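Local atomic coordinates of hemopexin fold protein CP4 (Vigna unguiculata, PDB entry 3OYO), a protein that is of uncertain function but folds as a four-bladed haemopexin-type beta-propeller from legume seed that binds a calcium ion. Residues 129-134 with 138-143; 184-189 with 214-219; 193-198 with 203-208. All blocks are in the same frame, centred on the assembly; numbering follows the deposited sequence.

Contact 1: residues 129-134 with 138-143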
loop_
_atom_site.group_PDB
_atom_site.type_symbol
_atom_site.label_atom_id
_atom_site.label_comp_id
_atom_site.label_asym_id
_atom_site.label_seq_id
_atom_site.Cartn_x
_atom_site.Cartn_y
_atom_site.Cartn_z
ATOM N N GLU A 129 2.232 -9.656 -10.203
ATOM C CA GLU A 129 1.232 -9.924 -9.186
ATOM C C GLU A 129 1.197 -8.883 -8.067
ATOM O O GLU A 129 2.222 -8.325 -7.663
ATOM C CB GLU A 129 1.391 -11.349 -8.629
ATOM C CG GLU A 129 1.646 -12.428 -9.737
ATOM C CD GLU A 129 1.248 -13.835 -9.304
ATOM O OE1 GLU A 129 1.327 -14.134 -8.089
ATOM O OE2 GLU A 129 0.862 -14.636 -10.180
ATOM N N VAL A 130 -0.003 -8.639 -7.558
ATOM C CA VAL A 130 -0.196 -7.710 -6.464
ATOM C C VAL A 130 -1.262 -8.293 -5.563
ATOM O O VAL A 130 -2.244 -8.849 -6.037
ATOM C CB VAL A 130 -0.669 -6.325 -6.951
ATOM C CG1 VAL A 130 -0.974 -5.402 -5.758
ATOM C CG2 VAL A 130 0.369 -5.682 -7.925
ATOM N N TYR A 131 -1.039 -8.196 -4.263
ATOM C CA TYR A 131 -1.958 -8.680 -3.251
ATOM C C TYR A 131 -2.898 -7.554 -2.868
ATOM O O TYR A 131 -2.454 -6.503 -2.450
ATOM C CB TYR A 131 -1.193 -9.130 -2.012
ATOM C CG TYR A 131 -0.414 -10.402 -2.167
ATOM C CD1 TYR A 131 -0.998 -11.645 -1.892
ATOM C CD2 TYR A 131 0.916 -10.369 -2.589
ATOM C CE1 TYR A 131 -0.272 -12.832 -2.019
ATOM C CE2 TYR A 131 1.657 -11.561 -2.736
ATOM C CZ TYR A 131 1.050 -12.783 -2.451
ATOM O OH TYR A 131 1.790 -13.944 -2.608
ATOM N N LEU A 132 -4.195 -7.797 -2.996
ATOM C CA LEU A 132 -5.219 -6.833 -2.581
ATOM C C LEU A 132 -5.909 -7.330 -1.312
ATOM O O LEU A 132 -6.296 -8.516 -1.222
ATOM C CB LEU A 132 -6.258 -6.621 -3.703
ATOM C CG LEU A 132 -5.789 -6.341 -5.145
ATOM C CD1 LEU A 132 -7.017 -6.253 -6.064
ATOM C CD2 LEU A 132 -4.960 -5.064 -5.250
ATOM N N PHE A 133 -6.086 -6.448 -0.343
ATOM C CA PHE A 133 -6.741 -6.792 0.930
ATOM C C PHE A 133 -8.015 -5.959 1.190
ATOM O O PHE A 133 -8.007 -4.741 1.024
ATOM C CB PHE A 133 -5.772 -6.593 2.105
ATOM C CG PHE A 133 -4.550 -7.426 2.010
ATOM C CD1 PHE A 133 -4.599 -8.802 2.303
ATOM C CD2 PHE A 133 -3.363 -6.878 1.538
ATOM C CE1 PHE A 133 -3.451 -9.593 2.190
ATOM C CE2 PHE A 133 -2.250 -7.648 1.396
ATOM C CZ PHE A 133 -2.262 -9.006 1.741
ATOM N N LYS A 134 -9.102 -6.629 1.586
ATOM C CA LYS A 134 -10.389 -5.934 1.852
ATOM C C LYS A 134 -11.074 -6.752 2.936
ATOM O O LYS A 134 -11.481 -7.864 2.679
ATOM C CB LYS A 134 -11.319 -5.848 0.636
ATOM C CG LYS A 134 -12.732 -5.247 0.954
ATOM C CD LYS A 134 -12.664 -3.818 1.548
ATOM C CE LYS A 134 -14.053 -3.181 1.777
ATOM N NZ LYS A 134 -14.659 -2.856 0.404
ATOM N N TYR A 138 -8.508 -11.498 0.761
ATOM C CA TYR A 138 -7.446 -11.024 -0.118
ATOM C C TYR A 138 -7.549 -11.778 -1.433
ATOM O O TYR A 138 -8.240 -12.811 -1.520
ATOM C CB TYR A 138 -6.052 -11.221 0.475
ATOM C CG TYR A 138 -5.555 -12.630 0.384
ATOM C CD1 TYR A 138 -5.854 -13.564 1.386
ATOM C CD2 TYR A 138 -4.801 -13.036 -0.689
ATOM C CE1 TYR A 138 -5.403 -14.873 1.293
ATOM C CE2 TYR A 138 -4.359 -14.335 -0.796
ATOM C CZ TYR A 138 -4.672 -15.242 0.197
ATOM O OH TYR A 138 -4.223 -16.511 0.062
ATOM N N VAL A 139 -6.913 -11.232 -2.478
ATOM C CA VAL A 139 -6.839 -11.880 -3.754
ATOM C C VAL A 139 -5.604 -11.296 -4.475
ATOM O O VAL A 139 -5.266 -10.125 -4.273
ATOM C CB VAL A 139 -8.117 -11.585 -4.610
ATOM C CG1 VAL A 139 -8.058 -10.166 -5.187
ATOM C CG2 VAL A 139 -8.302 -12.610 -5.679
ATOM N N ARG A 140 -4.960 -12.117 -5.315
ATOM C CA ARG A 140 -3.866 -11.640 -6.137
ATOM C C ARG A 140 -4.397 -11.236 -7.488
ATOM O O ARG A 140 -5.332 -11.832 -7.996
ATOM C CB ARG A 140 -2.777 -12.698 -6.282
ATOM C CG ARG A 140 -2.150 -13.092 -4.984
ATOM C CD ARG A 140 -1.986 -14.589 -4.890
ATOM N NE ARG A 140 -1.182 -15.116 -5.986
ATOM C CZ ARG A 140 -1.254 -16.364 -6.479
ATOM N NH1 ARG A 140 -2.087 -17.271 -6.006
ATOM N NH2 ARG A 140 -0.480 -16.695 -7.479
ATOM N N ILE A 141 -3.828 -10.173 -8.040
ATOM C CA ILE A 141 -4.155 -9.701 -9.377
ATOM C C ILE A 141 -2.860 -9.409 -10.129
ATOM O O ILE A 141 -1.906 -8.975 -9.519
ATOM C CB ILE A 141 -5.089 -8.423 -9.328
ATOM C CG1 ILE A 141 -5.569 -8.075 -10.733
ATOM C CG2 ILE A 141 -4.442 -7.222 -8.630
ATOM C CD1 ILE A 141 -6.650 -6.995 -10.741
ATOM N N ALA A 142 -2.822 -9.657 -11.452
ATOM C CA ALA A 142 -1.703 -9.258 -12.303
ATOM C C ALA A 142 -2.081 -7.929 -12.899
ATOM O O ALA A 142 -3.078 -7.838 -13.625
ATOM C CB ALA A 142 -1.445 -10.316 -13.435
ATOM N N TYR A 143 -1.298 -6.893 -12.599
ATOM C CA TYR A 143 -1.680 -5.548 -13.006
ATOM C C TYR A 143 -1.644 -5.232 -14.535
ATOM O O TYR A 143 -2.340 -4.314 -14.987
ATOM C CB TYR A 143 -0.937 -4.464 -12.177
ATOM C CG TYR A 143 0.537 -4.358 -12.458
ATOM C CD1 TYR A 143 1.460 -4.870 -11.551
ATOM C CD2 TYR A 143 1.012 -3.744 -13.639
ATOM C CE1 TYR A 143 2.815 -4.783 -11.798
ATOM C CE2 TYR A 143 2.376 -3.668 -13.911
ATOM C CZ TYR A 143 3.267 -4.195 -12.976
ATOM O OH TYR A 143 4.640 -4.125 -13.196
#

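Contact 2: residues 184-189 with 214-219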
loop_
_atom_site.group_PDB
_atom_site.type_symbol
_atom_site.label_atom_id
_atom_site.label_comp_id
_atom_site.label_asym_id
_atom_site.label_seq_id
_atom_site.Cartn_x
_atom_site.Cartn_y
_atom_site.Cartn_z
ATOM N N TYR A 184 5.869 -4.841 4.728
ATOM C CA TYR A 184 5.451 -4.336 6.019
ATOM C C TYR A 184 3.952 -4.213 5.980
ATOM O O TYR A 184 3.405 -3.718 4.977
ATOM C CB TYR A 184 6.094 -2.954 6.267
ATOM C CG TYR A 184 7.589 -3.024 6.458
ATOM C CD1 TYR A 184 8.134 -3.416 7.687
ATOM C CD2 TYR A 184 8.469 -2.721 5.404
ATOM C CE1 TYR A 184 9.530 -3.452 7.862
ATOM C CE2 TYR A 184 9.858 -2.764 5.586
ATOM C CZ TYR A 184 10.366 -3.130 6.818
ATOM O OH TYR A 184 11.733 -3.209 6.984
ATOM N N LEU A 185 3.296 -4.654 7.054
ATOM C CA LEU A 185 1.832 -4.593 7.182
ATOM C C LEU A 185 1.493 -3.634 8.309
ATOM O O LEU A 185 2.185 -3.629 9.333
ATOM C CB LEU A 185 1.228 -5.985 7.486
ATOM C CG LEU A 185 1.690 -7.230 6.706
ATOM C CD1 LEU A 185 0.803 -8.439 7.091
ATOM C CD2 LEU A 185 1.710 -6.983 5.179
ATOM N N PHE A 186 0.448 -2.831 8.140
ATOM C CA PHE A 186 0.103 -1.808 9.159
ATOM C C PHE A 186 -1.376 -2.008 9.521
ATOM O O PHE A 186 -2.208 -2.259 8.642
ATOM C CB PHE A 186 0.336 -0.384 8.624
ATOM C CG PHE A 186 1.768 -0.079 8.277
ATOM C CD1 PHE A 186 2.648 0.451 9.239
ATOM C CD2 PHE A 186 2.250 -0.318 6.993
ATOM C CE1 PHE A 186 3.970 0.743 8.903
ATOM C CE2 PHE A 186 3.567 -0.030 6.657
ATOM C CZ PHE A 186 4.431 0.507 7.614
ATOM N N LYS A 187 -1.682 -1.990 10.820
ATOM C CA LYS A 187 -3.055 -2.154 11.305
ATOM C C LYS A 187 -3.241 -1.255 12.531
ATOM O O LYS A 187 -2.488 -1.356 13.501
ATOM C CB LYS A 187 -3.318 -3.609 11.677
ATOM C CG LYS A 187 -4.639 -4.117 11.244
ATOM C CD LYS A 187 -5.810 -3.467 11.958
ATOM C CE LYS A 187 -7.179 -4.024 11.534
ATOM N NZ LYS A 187 -7.241 -5.525 11.533
ATOM N N GLY A 188 -4.194 -0.340 12.465
ATOM C CA GLY A 188 -4.392 0.664 13.535
ATOM C C GLY A 188 -3.128 1.451 13.838
ATOM O O GLY A 188 -2.673 2.240 13.002
ATOM N N GLN A 189 -2.556 1.205 15.020
ATOM C CA GLN A 189 -1.353 1.854 15.516
ATOM C C GLN A 189 -0.119 0.947 15.403
ATOM O O GLN A 189 0.999 1.394 15.654
ATOM C CB GLN A 189 -1.514 2.172 17.006
ATOM C CG GLN A 189 -2.629 3.113 17.358
ATOM C CD GLN A 189 -2.698 3.407 18.874
ATOM O OE1 GLN A 189 -3.568 4.145 19.327
ATOM N NE2 GLN A 189 -1.774 2.831 19.647
ATOM N N ASP A 214 7.211 3.159 17.446
ATOM C CA ASP A 214 8.449 2.590 17.974
ATOM C C ASP A 214 9.321 2.004 16.892
ATOM O O ASP A 214 10.548 2.023 17.000
ATOM C CB ASP A 214 8.146 1.498 19.021
ATOM C CG ASP A 214 7.582 2.069 20.280
ATOM O OD1 ASP A 214 7.997 3.174 20.663
ATOM O OD2 ASP A 214 6.710 1.444 20.892
ATOM N N GLY A 215 8.705 1.462 15.856
ATOM C CA GLY A 215 9.462 0.924 14.740
ATOM C C GLY A 215 9.912 2.012 13.797
ATOM O O GLY A 215 10.924 1.866 13.151
ATOM N N TRP A 216 9.144 3.107 13.757
ATOM C CA TRP A 216 9.433 4.263 12.895
ATOM C C TRP A 216 9.362 5.519 13.766
ATOM O O TRP A 216 8.507 6.403 13.505
ATOM C CB TRP A 216 8.396 4.379 11.737
ATOM C CG TRP A 216 8.125 3.089 11.007
ATOM C CD1 TRP A 216 7.415 2.010 11.473
ATOM C CD2 TRP A 216 8.574 2.732 9.693
ATOM N NE1 TRP A 216 7.400 1.017 10.542
ATOM C CE2 TRP A 216 8.090 1.422 9.433
ATOM C CE3 TRP A 216 9.315 3.392 8.705
ATOM C CZ2 TRP A 216 8.335 0.751 8.231
ATOM C CZ3 TRP A 216 9.570 2.713 7.491
ATOM C CH2 TRP A 216 9.077 1.409 7.271
ATOM N N PRO A 217 10.247 5.603 14.805
ATOM C CA PRO A 217 10.237 6.693 15.801
ATOM C C PRO A 217 10.247 8.087 15.175
ATOM O O PRO A 217 9.717 9.026 15.776
ATOM C CB PRO A 217 11.527 6.446 16.616
ATOM C CG PRO A 217 12.387 5.635 15.708
ATOM C CD PRO A 217 11.413 4.715 15.019
ATOM N N VAL A 218 10.823 8.215 13.968
ATOM C CA VAL A 218 10.837 9.499 13.256
ATOM C C VAL A 218 9.429 10.051 12.984
ATOM O O VAL A 218 9.284 11.227 12.669
ATOM C CB VAL A 218 11.684 9.453 11.949
ATOM C CG1 VAL A 218 10.865 8.892 10.746
ATOM C CG2 VAL A 218 12.239 10.792 11.618
ATOM N N LEU A 219 8.385 9.236 13.138
ATOM C CA LEU A 219 7.033 9.738 12.845
ATOM C C LEU A 219 6.444 10.370 14.097
ATOM O O LEU A 219 5.399 11.045 14.061
ATOM C CB LEU A 219 6.129 8.616 12.294
ATOM C CG LEU A 219 6.523 7.977 10.955
ATOM C CD1 LEU A 219 5.487 6.967 10.638
ATOM C CD2 LEU A 219 6.686 9.013 9.831
#

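Contact 3: residues 193-198 with 203-208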
loop_
_atom_site.group_PDB
_atom_site.type_symbol
_atom_site.label_atom_id
_atom_site.label_comp_id
_atom_site.label_asym_id
_atom_site.label_seq_id
_atom_site.Cartn_x
_atom_site.Cartn_y
_atom_site.Cartn_z
ATOM N N ARG A 193 6.581 -6.970 10.276
ATOM C CA ARG A 193 7.355 -7.325 9.097
ATOM C C ARG A 193 7.100 -8.781 8.731
ATOM O O ARG A 193 6.939 -9.641 9.610
ATOM C CB ARG A 193 8.858 -7.107 9.363
ATOM C CG ARG A 193 9.754 -7.419 8.172
ATOM C CD ARG A 193 11.208 -6.982 8.421
ATOM N NE ARG A 193 11.788 -7.551 9.626
ATOM C CZ ARG A 193 12.637 -8.573 9.658
ATOM N NH1 ARG A 193 13.017 -9.207 8.541
ATOM N NH2 ARG A 193 13.103 -8.964 10.818
ATOM N N ILE A 194 7.066 -9.035 7.416
ATOM C CA ILE A 194 6.899 -10.383 6.858
ATOM C C ILE A 194 7.902 -10.749 5.748
ATOM O O ILE A 194 8.463 -9.885 5.044
ATOM C CB ILE A 194 5.464 -10.641 6.297
ATOM C CG1 ILE A 194 5.181 -9.815 5.026
ATOM C CG2 ILE A 194 4.426 -10.528 7.408
ATOM C CD1 ILE A 194 3.912 -10.277 4.226
ATOM N N ASP A 195 8.112 -12.051 5.599
ATOM C CA ASP A 195 8.931 -12.580 4.529
ATOM C C ASP A 195 8.004 -13.540 3.784
ATOM O O ASP A 195 7.612 -14.573 4.338
ATOM C CB ASP A 195 10.147 -13.311 5.120
ATOM C CG ASP A 195 11.071 -13.894 4.045
ATOM O OD1 ASP A 195 10.631 -14.751 3.263
ATOM O OD2 ASP A 195 12.233 -13.465 3.981
ATOM N N PHE A 196 7.633 -13.179 2.551
ATOM C CA PHE A 196 6.651 -13.967 1.804
ATOM C C PHE A 196 7.356 -14.628 0.622
ATOM O O PHE A 196 8.439 -14.217 0.220
ATOM C CB PHE A 196 5.439 -13.113 1.361
ATOM C CG PHE A 196 5.795 -12.048 0.364
ATOM C CD1 PHE A 196 5.770 -12.328 -1.017
ATOM C CD2 PHE A 196 6.180 -10.776 0.783
ATOM C CE1 PHE A 196 6.188 -11.394 -1.955
ATOM C CE2 PHE A 196 6.594 -9.807 -0.171
ATOM C CZ PHE A 196 6.583 -10.118 -1.532
ATOM N N THR A 197 6.757 -15.702 0.113
ATOM C CA THR A 197 7.286 -16.432 -1.055
ATOM C C THR A 197 6.112 -16.779 -1.963
ATOM O O THR A 197 5.304 -17.648 -1.623
ATOM C CB THR A 197 8.155 -17.675 -0.649
ATOM O OG1 THR A 197 7.576 -18.360 0.463
ATOM C CG2 THR A 197 9.550 -17.228 -0.230
ATOM N N PRO A 198 5.975 -16.048 -3.098
ATOM C CA PRO A 198 4.870 -16.190 -4.051
ATOM C C PRO A 198 4.475 -17.642 -4.352
ATOM O O PRO A 198 5.343 -18.524 -4.485
ATOM C CB PRO A 198 5.386 -15.470 -5.300
ATOM C CG PRO A 198 6.224 -14.419 -4.771
ATOM C CD PRO A 198 6.922 -15.014 -3.551
ATOM N N ASP A 203 3.796 -20.403 3.542
ATOM C CA ASP A 203 5.196 -20.297 3.977
ATOM C C ASP A 203 5.689 -18.871 4.364
ATOM O O ASP A 203 6.888 -18.599 4.383
ATOM C CB ASP A 203 6.088 -20.899 2.902
ATOM C CG ASP A 203 6.163 -22.395 3.011
ATOM O OD1 ASP A 203 6.710 -22.865 4.032
ATOM O OD2 ASP A 203 5.643 -23.091 2.127
ATOM N N THR A 204 4.744 -17.985 4.670
ATOM C CA THR A 204 5.044 -16.624 5.114
ATOM C C THR A 204 5.671 -16.675 6.497
ATOM O O THR A 204 5.219 -17.432 7.387
ATOM C CB THR A 204 3.757 -15.763 5.111
ATOM O OG1 THR A 204 3.246 -15.742 3.786
ATOM C CG2 THR A 204 3.989 -14.305 5.589
ATOM N N LEU A 205 6.741 -15.885 6.647
ATOM C CA LEU A 205 7.364 -15.662 7.955
ATOM C C LEU A 205 6.886 -14.338 8.497
ATOM O O LEU A 205 6.705 -13.407 7.762
ATOM C CB LEU A 205 8.889 -15.678 7.885
ATOM C CG LEU A 205 9.576 -16.846 7.172
ATOM C CD1 LEU A 205 11.034 -16.596 7.214
ATOM C CD2 LEU A 205 9.260 -18.203 7.827
ATOM N N VAL A 206 6.661 -14.278 9.799
ATOM C CA VAL A 206 6.168 -13.065 10.427
ATOM C C VAL A 206 7.022 -12.734 11.654
ATOM O O VAL A 206 7.526 -13.641 12.339
ATOM C CB VAL A 206 4.656 -13.177 10.781
ATOM C CG1 VAL A 206 4.419 -14.160 11.870
ATOM C CG2 VAL A 206 4.090 -11.844 11.152
ATOM N N GLY A 207 7.200 -11.432 11.887
ATOM C CA GLY A 207 8.006 -10.910 13.008
ATOM C C GLY A 207 7.060 -10.660 14.146
ATOM O O GLY A 207 5.864 -10.852 13.972
ATOM N N ASN A 208 7.554 -10.210 15.299
ATOM C CA ASN A 208 6.629 -9.788 16.373
ATOM C C ASN A 208 6.047 -8.395 16.052
ATOM O O ASN A 208 6.688 -7.566 15.373
ATOM C CB ASN A 208 7.271 -9.857 17.773
ATOM C CG ASN A 208 8.706 -9.384 17.774
ATOM O OD1 ASN A 208 8.988 -8.254 17.395
ATOM N ND2 ASN A 208 9.632 -10.257 18.185
HETATM O O HOH W 1 8.037 -7.000 13.312
HETATM O O HOH W 2 8.777 -16.944 3.145
#

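Contact 1: residues 129-134 with 138-143
R140 places its CG anti to the carbonyl carbon (chi1 -61°) and then bends at chi2 and chi3, so that CG lies over one face of the Y131 ring and the guanidinium meets the carboxylate of E129, whose chain runs out extended beyond CG. The residues sit on an antiparallel beta hairpin, strands 129-134 and 138-142, the two middle strands of a four-stranded blade in the haemopexin propeller. R140 CG is 3.5 Å from Y131 CE1, and the two side chains run alongside each other in the same direction. OE1 of E129 lies at the guanidinium edge and in its plane. It takes a weak bond from R140 NE at 3.4 Å and a salt-bridge contact from R140 NH2 at 3.2 Å, although the place of NH2 is less certain. The carboxylate and guanidinium planes are 48° apart, and both bonds go to OE1. An alanine here would remove the aliphatic cover from Y131 and is likely to leave the E129 carboxylate without its charged mate on this strand pair. K201 brings a like charge close to R140, which the carboxylate may partly offset.

Farther along this face, F133 CD1 rests 3.4 Å from Y138 CB. On the opposite face the side chains that meet across the strands are aliphatic: L132 lies alongside V139 and crosses I141 at a slant, with L132 CD1 3.8 Å from I141 CG2, and F66 of strand 64-67 touches V130 and L132 from an adjacent blade. Two hydrogen-bonded pairs, V130 with I141 and L132 with V139, join the backbones. At the end of the hairpin, V130 CG2 meets the edge of the Y143 ring at CD1, 3.9 Å away, while Y143 OH bonds to E69.

Contact 2: residues 184-189 with 214-219
W216 drives the edge of its indole toward the face of Y184 and meets F186 beside it, giving an aromatic cluster between strand 182-187 and the turn that follows helix 212-215. One pair is edge-to-face. W216 CZ2 stands 4.1 Å above the plane of the Y184 ring, over its centre. The six-membered rings have centroids 5.5 Å apart and planes at 75°, close to a full T-shape.

The second ring pair is neither stacked nor T-shaped. F186 and the five-membered ring of W216 have planes at 47°, and the side chains cross at about a right angle. F186 CE1 approaches W216 NE1 to 3.8 Å, with the indole nitrogen near the plane of the phenyl ring, at its edge. Carbon packing continues this pair, F186 CZ lying 4.0 Å from W216 CZ2. In W216, CG anti to the carbonyl carbon (chi1 -47°) sends the indole toward the strand just where the backbone leaves the helix.

Within 214-219, W216 O accepts from L219 N at 2.9 Å as the chain enters the 3-10 segment 217-219. Further rings extend the cluster, because W216 also makes edge-to-face pairs with Y191 and with F18, and it touches L27. F18 and L27 belong to the sheet formed by strands 6-9 to 37-44, so the tryptophan joins the last blade of the propeller to the first.

No hydrogen bond crosses between the two segments. Cohesion here probably rests on dispersion and the burial of apolar ring surface, with some edge-to-face electrostatics at Y184, a chemistry that depends on close fit and is consistent with the burial of all three rings.

Contact 3: residues 193-198 with 203-208
D195 and L205 form a hydrogen-bonded antiparallel pair whose side chains lie alongside each other, pointing the same way, CB to CB 3.9 Å. With CG of D195 anti to the backbone N (chi1 -180°), the carboxylate stem runs along the isobutyl group, and L205 CD1 comes 4.0 Å from D195 CB. On the other face I194 and V206 meet at a slant through their CG2 methyls, 4.0 Å apart, and T204 CG2 packs on I194 CB at the same distance. T197 crosses D203 obliquely, its OG1 nearest D203 CB.

Beneath this pairing the backbone is stitched by D195 N to L205 O, by L205 N to D195 O, nearly straight at 173°, and by G207 N to R193 O. A water 2.9 Å from D195 OD1 and 2.8 Å from D203 O may bridge the two segments.

The hairpin forms the outer half of the last propeller blade. I194 lies on A183 and L185 of the adjacent strand 182-187, F196 reaches F122 of the neighbouring sheet, and strand 205-211 runs directly on into helix 212-215.

Contacts 2 and 3 share one four-stranded sheet, in which strands 182-187 and 190-195 are neighbours; their centres are 17 Å apart, and L185 CD2 packs on I194 CD1 at 4.1 Å. Contact 1 belongs to the preceding blade. It touches contact 3 where Y131 OH comes 4.1 Å from P198 CA, but not contact 2, whose centre is 22 Å away on the other side of the chain's centre. The calcium ion lies nearer the centre, bound by N5, D63, D119 and D172: the side chains of F133 in contact 1 and F186 in contact 2 are about 9 and 8 Å from it, and G188 N bonds to its ligand D172.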